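Local coordinates for protein aspartate aminotransferase (Rhodobacter sphaeroides, PDB 3NRA) that probably catalyses the pyridoxal-phosphate-dependent transfer of an amino group between L-aspartate and 2-oxoglutarate, giving oxaloacetate and L-glutamate, at residues G79-G82 against I83-L86; F298-A301 against P302-E306; A314-D317 against E318-V322. One frame throughout, in Å; residues are numbered along the deposited sequence.

In the fold
Followed from the N terminus, the three contacts come in series, none nested in or crossing another, and each is a local contact within one continuous run of chain. Interaction 1 begins helix 81-95, where a loop turns into the helix and an arginine folds back onto the loop. Much later in the chain, interaction 2 ends the loop that follows helix 288-291 and opens helix 304-324; its nearest atoms come to about 7 Å from interaction 1, and F298 and D299 touch helix 81-95. Interaction 3 lies further along helix 304-324, its centre about 24 Å from that of interaction 2, where the helix packs on helix 388-404 and strand 339-340.

Interaction 1: G79-G82 against I83-L86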
# COMPACT_ATOMS: atom_id res chain seq x y z
N GLY B 79 -11.24 -6.22 2.20
CA GLY B 79 -11.91 -5.05 2.76
C GLY B 79 -13.07 -5.46 3.62
O GLY B 79 -13.61 -6.54 3.45
N ASP B 80 -13.46 -4.58 4.53
CA ASP B 80 -14.60 -4.80 5.42
C ASP B 80 -15.86 -5.29 4.64
O ASP B 80 -16.28 -4.68 3.66
CB ASP B 80 -14.90 -3.51 6.21
CG ASP B 80 -16.11 -3.66 7.16
OD1 ASP B 80 -17.28 -3.67 6.68
OD2 ASP B 80 -15.90 -3.79 8.37
N LEU B 81 -16.41 -6.41 5.08
CA LEU B 81 -17.56 -7.04 4.40
C LEU B 81 -18.80 -6.14 4.39
O LEU B 81 -19.40 -5.93 3.36
CB LEU B 81 -17.90 -8.37 5.07
CG LEU B 81 -18.98 -9.25 4.41
CD1 LEU B 81 -18.58 -9.66 2.98
CD2 LEU B 81 -19.26 -10.50 5.29
N GLY B 82 -19.16 -5.61 5.55
CA GLY B 82 -20.31 -4.69 5.64
C GLY B 82 -20.21 -3.49 4.68
O GLY B 82 -21.20 -3.11 4.06
N ILE B 83 -19.00 -2.96 4.50
CA ILE B 83 -18.79 -1.80 3.64
C ILE B 83 -18.84 -2.22 2.17
O ILE B 83 -19.44 -1.56 1.33
CB ILE B 83 -17.47 -1.05 4.02
CG1 ILE B 83 -17.59 -0.50 5.45
CG2 ILE B 83 -17.19 0.12 3.06
CD1 ILE B 83 -16.32 0.00 6.03
N ARG B 84 -18.27 -3.37 1.86
CA ARG B 84 -18.41 -3.91 0.51
C ARG B 84 -19.89 -4.14 0.11
O ARG B 84 -20.31 -3.75 -0.98
CB ARG B 84 -17.61 -5.18 0.34
CG ARG B 84 -16.18 -4.90 0.07
CD ARG B 84 -15.46 -6.15 -0.27
NE ARG B 84 -15.20 -6.95 0.92
CZ ARG B 84 -15.44 -8.27 1.06
NH1 ARG B 84 -15.97 -9.02 0.08
NH2 ARG B 84 -15.10 -8.85 2.21
N ASP B 85 -20.67 -4.72 1.02
CA ASP B 85 -22.10 -4.90 0.81
C ASP B 85 -22.87 -3.57 0.64
O ASP B 85 -23.82 -3.52 -0.12
CB ASP B 85 -22.72 -5.71 1.97
CG ASP B 85 -22.32 -7.18 1.94
OD1 ASP B 85 -21.86 -7.68 0.87
OD2 ASP B 85 -22.49 -7.85 2.99
N LEU B 86 -22.48 -2.53 1.36
CA LEU B 86 -23.06 -1.19 1.16
C LEU B 86 -22.65 -0.62 -0.21
O LEU B 86 -23.46 -0.00 -0.88
CB LEU B 86 -22.61 -0.20 2.24
CG LEU B 86 -23.49 0.10 3.45
CD1 LEU B 86 -22.72 1.07 4.37
CD2 LEU B 86 -24.89 0.70 3.06
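The carboxylate of D80 reaches forward over the first turn of helix 81-95, and D80 OD1 accepts from the amide of I83, OD1 to N 2.9 Å, through the anti lone pair. D80 CG stands opposite the backbone N (chi1 179°), which brings the oxygen to that amide, while I83 CG1 and CD1 lie against the same side chain at about a right angle. The carbonyl of D80 is used as well: D80 O takes the N-H of R84 N at 3.0 Å, and a weak bond from I83 N joins it. R84 also grips G79 O side-on with NE and NH2, each 3.0 Å from that oxygen; the acceptor lies in the guanidinium plane, NH2 nearly in line with the C=O bond and NE above the carbonyl plane. L81 CD1 packs over one guanidinium face, 3.7 Å from R84 NH2. The arginine is further satisfied by A101 O at NH1 and by a salt bridge from NH2 to E76, and D85 by one to R102. The i to i+4 pattern opened by R84 N continues with D85 N to L81 O and L86 N to G82 O. D80 thus forms the N-cap of helix 81-95, and R84, from the first turn, ties the preceding loop to it.

Interaction 2: F298-A301 against P302-E306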
# COMPACT_ATOMS: atom_id res chain seq x y z
N PHE B 298 -20.99 8.00 -2.15
CA PHE B 298 -22.22 7.97 -2.97
C PHE B 298 -23.50 8.16 -2.16
O PHE B 298 -24.60 7.94 -2.67
CB PHE B 298 -22.30 6.69 -3.83
CG PHE B 298 -21.41 6.71 -5.02
CD1 PHE B 298 -21.78 7.42 -6.16
CD2 PHE B 298 -20.21 6.03 -5.02
CE1 PHE B 298 -20.97 7.45 -7.26
CE2 PHE B 298 -19.40 6.05 -6.13
CZ PHE B 298 -19.77 6.77 -7.25
N ASP B 299 -23.38 8.60 -0.91
CA ASP B 299 -24.54 8.88 -0.10
C ASP B 299 -24.38 10.24 0.58
O ASP B 299 -24.83 10.46 1.71
CB ASP B 299 -24.74 7.77 0.94
CG ASP B 299 -26.07 7.89 1.70
OD1 ASP B 299 -27.09 8.24 1.09
OD2 ASP B 299 -26.07 7.66 2.92
N GLU B 300 -23.79 11.18 -0.15
CA GLU B 300 -23.54 12.51 0.36
C GLU B 300 -24.86 13.28 0.35
O GLU B 300 -25.82 12.88 -0.33
CB GLU B 300 -22.48 13.24 -0.49
CG GLU B 300 -21.10 12.52 -0.54
CD GLU B 300 -21.03 11.37 -1.58
OE1 GLU B 300 -22.03 11.12 -2.28
OE2 GLU B 300 -19.96 10.73 -1.71
N ALA B 301 -24.91 14.39 1.07
CA ALA B 301 -26.12 15.25 1.06
C ALA B 301 -26.56 15.57 -0.40
O ALA B 301 -25.70 15.80 -1.26
CB ALA B 301 -25.86 16.55 1.85
N PRO B 302 -27.88 15.53 -0.68
CA PRO B 302 -28.38 15.96 -2.01
C PRO B 302 -27.87 17.38 -2.41
O PRO B 302 -27.86 18.28 -1.57
CB PRO B 302 -29.91 15.98 -1.83
CG PRO B 302 -30.18 15.05 -0.71
CD PRO B 302 -28.99 15.12 0.21
N GLY B 303 -27.39 17.52 -3.65
CA GLY B 303 -26.89 18.81 -4.16
C GLY B 303 -25.41 19.14 -3.87
O GLY B 303 -24.87 20.07 -4.44
N TRP B 304 -24.76 18.37 -2.99
CA TRP B 304 -23.35 18.64 -2.61
C TRP B 304 -22.40 18.37 -3.80
O TRP B 304 -21.54 19.19 -4.13
CB TRP B 304 -22.95 17.79 -1.40
CG TRP B 304 -21.51 17.97 -0.99
CD1 TRP B 304 -21.00 18.99 -0.23
CD2 TRP B 304 -20.40 17.11 -1.31
NE1 TRP B 304 -19.64 18.82 -0.08
CE2 TRP B 304 -19.26 17.67 -0.71
CE3 TRP B 304 -20.26 15.93 -2.03
CZ2 TRP B 304 -17.99 17.08 -0.82
CZ3 TRP B 304 -18.99 15.33 -2.13
CH2 TRP B 304 -17.88 15.91 -1.52
N MSE B 305 -22.57 17.21 -4.41
CA MSE B 305 -21.79 16.82 -5.56
C MSE B 305 -22.08 17.75 -6.73
O MSE B 305 -21.18 18.15 -7.48
CB MSE B 305 -22.13 15.37 -5.93
CG MSE B 305 -21.31 14.78 -7.11
SE MSE B 305 -19.38 15.02 -6.90
CE MSE B 305 -19.30 14.31 -5.24
N GLU B 306 -23.35 18.15 -6.85
CA GLU B 306 -23.80 18.99 -7.94
C GLU B 306 -23.20 20.38 -7.82
O GLU B 306 -22.77 20.95 -8.82
CB GLU B 306 -25.33 19.07 -7.96
CG GLU B 306 -25.92 19.47 -9.28
CD GLU B 306 -27.38 19.95 -9.15
OE1 GLU B 306 -28.07 19.54 -8.18
OE2 GLU B 306 -27.82 20.76 -10.00
O HOH W 1 -24.46 15.11 -3.28
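E300 lays its aliphatic stem beside the indole of W304 where a loop passes into helix 304-324, a helix N-terminus with G303 at the N-cap position. Both CB and CG of the glutamate approach the six-membered ring, E300 CB being 3.8 Å from W304 CE3; the side chains pass at a slant, yet the carboxylate and ring planes are nearly parallel. The glutamate chain is bent at its second torsion (chi2 82°), which curls the carboxylate back toward its own loop; there E300 OE2 accepts from F298 N at 3.0 Å, met from above the carboxylate plane, and OE1 forms a salt bridge with R223. For the indole, CG lies opposite the backbone N (chi1 178°), a setting that swings the ring toward E300; T55 and P56 also touch it. G303 has a positive phi, a backbone conformation that favours glycine, just before the helix begins. A301 CB rests against P302 CD at 3.8 Å. The A301 carbonyl reaches forward to the first turn, where A301 O accepts from W304 N at 3.2 Å, the donor standing above the carbonyl plane. A water accepts from the amide of M305, a selenomethionine, with 3.0 Å between the water oxygen and M305 N.

Interaction 3: A314-D317 against E318-V322; sequences AIRD and ELLHV
I315 and L319 stand side by side one turn apart on helix 304-324, pointing the same way. Their apolar contact runs from I315 CG2 to L319 CG at 4.2 Å; L319 CG also leans over the carbonyl oxygen of I315. R316 and L320 also touch, crossing at a slant, with R316 CG 4.1 Å from L320 CD1. These pairs lie four residues apart, so each spans a single helical turn.

The backbone supplies the regular hydrogen bonds of an alpha helix. E318, L319, L320 and H321 donate their amides to the carbonyls of A314, I315, R316 and D317, with L319 N to I315 O the straightest at 168° and 2.9 Å.

The salt bridge joins adjacent residues, R316 and D317. R316 CG lies opposite the backbone N (chi1 -176°) and the chain bends at chi3, turning the guanidinium toward the carboxylate of D317. Two nitrogens meet the one oxygen side-on: R316 NH2 is 2.8 Å from D317 OD1, on its syn lone pair, and R316 NE is 2.9 Å from D317 OD1, on the syn side but tilted out of the carboxylate plane. The carboxylate oxygen lies in the guanidinium plane, while NH1 is bound to P334 O. A leucine in place of R316 would probably leave D317 OD1 without its charged mate and P334 O without this donor.

Around these turns, I315, E318 and L319 face helix 388-404, with E318 OE1, in one of two conformers of that residue, hydrogen-bonded to H388 NE2, and L319 and L320 touch L340 of strand 339-340, so the helix is packed against both.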
# COMPACT_ATOMS: atom_id res chain seq x y z
N ALA B 314 -16.84 26.31 -13.15
CA ALA B 314 -16.55 27.75 -13.21
C ALA B 314 -15.05 28.01 -13.30
O ALA B 314 -14.59 28.84 -14.09
CB ALA B 314 -17.17 28.49 -12.02
N ILE B 315 -14.27 27.24 -12.53
CA ILE B 315 -12.81 27.33 -12.58
C ILE B 315 -12.29 26.84 -13.94
O ILE B 315 -11.49 27.54 -14.59
CB ILE B 315 -12.14 26.49 -11.48
CG1 ILE B 315 -12.49 27.05 -10.09
CG2 ILE B 315 -10.63 26.49 -11.67
CD1 ILE B 315 -12.07 26.14 -8.98
N ARG B 316 -12.74 25.65 -14.35
CA ARG B 316 -12.44 25.13 -15.68
C ARG B 316 -12.60 26.19 -16.76
O ARG B 316 -11.67 26.43 -17.56
CB ARG B 316 -13.34 23.94 -16.00
CG ARG B 316 -13.05 23.26 -17.34
CD ARG B 316 -14.23 22.40 -17.81
NE ARG B 316 -15.35 23.22 -18.26
CZ ARG B 316 -16.45 22.74 -18.86
NH1 ARG B 316 -16.59 21.43 -19.11
NH2 ARG B 316 -17.42 23.58 -19.24
N ASP B 317 -13.75 26.85 -16.78
CA ASP B 317 -14.09 27.78 -17.88
C ASP B 317 -13.25 29.05 -17.87
O ASP B 317 -12.88 29.56 -18.94
CB ASP B 317 -15.58 28.17 -17.82
CG ASP B 317 -16.51 27.01 -18.18
OD1 ASP B 317 -16.03 25.97 -18.67
OD2 ASP B 317 -17.74 27.15 -17.97
N GLU B 318 -13.00 29.62 -16.70
CA GLU B 318 -12.17 30.83 -16.62
C GLU B 318 -10.71 30.50 -16.90
O GLU B 318 -10.05 31.26 -17.55
CB GLU B 318 -12.32 31.57 -15.28
CG GLU B 318 -11.79 33.04 -15.37
CD GLU B 318 -12.03 33.87 -14.09
OE1 GLU B 318 -12.37 33.28 -13.04
OE2 GLU B 318 -11.87 35.10 -14.15
N LEU B 319 -10.22 29.36 -16.43
CA LEU B 319 -8.85 28.96 -16.78
C LEU B 319 -8.70 28.75 -18.27
O LEU B 319 -7.69 29.15 -18.84
CB LEU B 319 -8.40 27.70 -16.05
CG LEU B 319 -7.97 27.83 -14.57
CD1 LEU B 319 -7.07 26.67 -14.20
CD2 LEU B 319 -7.27 29.13 -14.26
N LEU B 320 -9.70 28.16 -18.90
CA LEU B 320 -9.65 27.94 -20.33
C LEU B 320 -9.64 29.26 -21.08
O LEU B 320 -8.85 29.43 -21.99
CB LEU B 320 -10.82 27.08 -20.80
CG LEU B 320 -10.66 25.56 -20.59
CD1 LEU B 320 -11.98 24.86 -20.91
CD2 LEU B 320 -9.51 25.01 -21.46
N HIS B 321 -10.46 30.21 -20.64
CA HIS B 321 -10.47 31.54 -21.23
C HIS B 321 -9.06 32.21 -21.21
O HIS B 321 -8.62 32.75 -22.23
CB HIS B 321 -11.44 32.44 -20.51
CG HIS B 321 -11.60 33.77 -21.15
ND1 HIS B 321 -12.29 33.94 -22.33
CD2 HIS B 321 -11.12 34.99 -20.81
CE1 HIS B 321 -12.25 35.22 -22.67
NE2 HIS B 321 -11.54 35.88 -21.77
N VAL B 322 -8.41 32.17 -20.05
CA VAL B 322 -7.09 32.76 -19.86
C VAL B 322 -6.03 32.06 -20.72
O VAL B 322 -5.29 32.72 -21.43
CB VAL B 322 -6.66 32.71 -18.37
CG1 VAL B 322 -5.16 33.09 -18.21
CG2 VAL B 322 -7.55 33.64 -17.51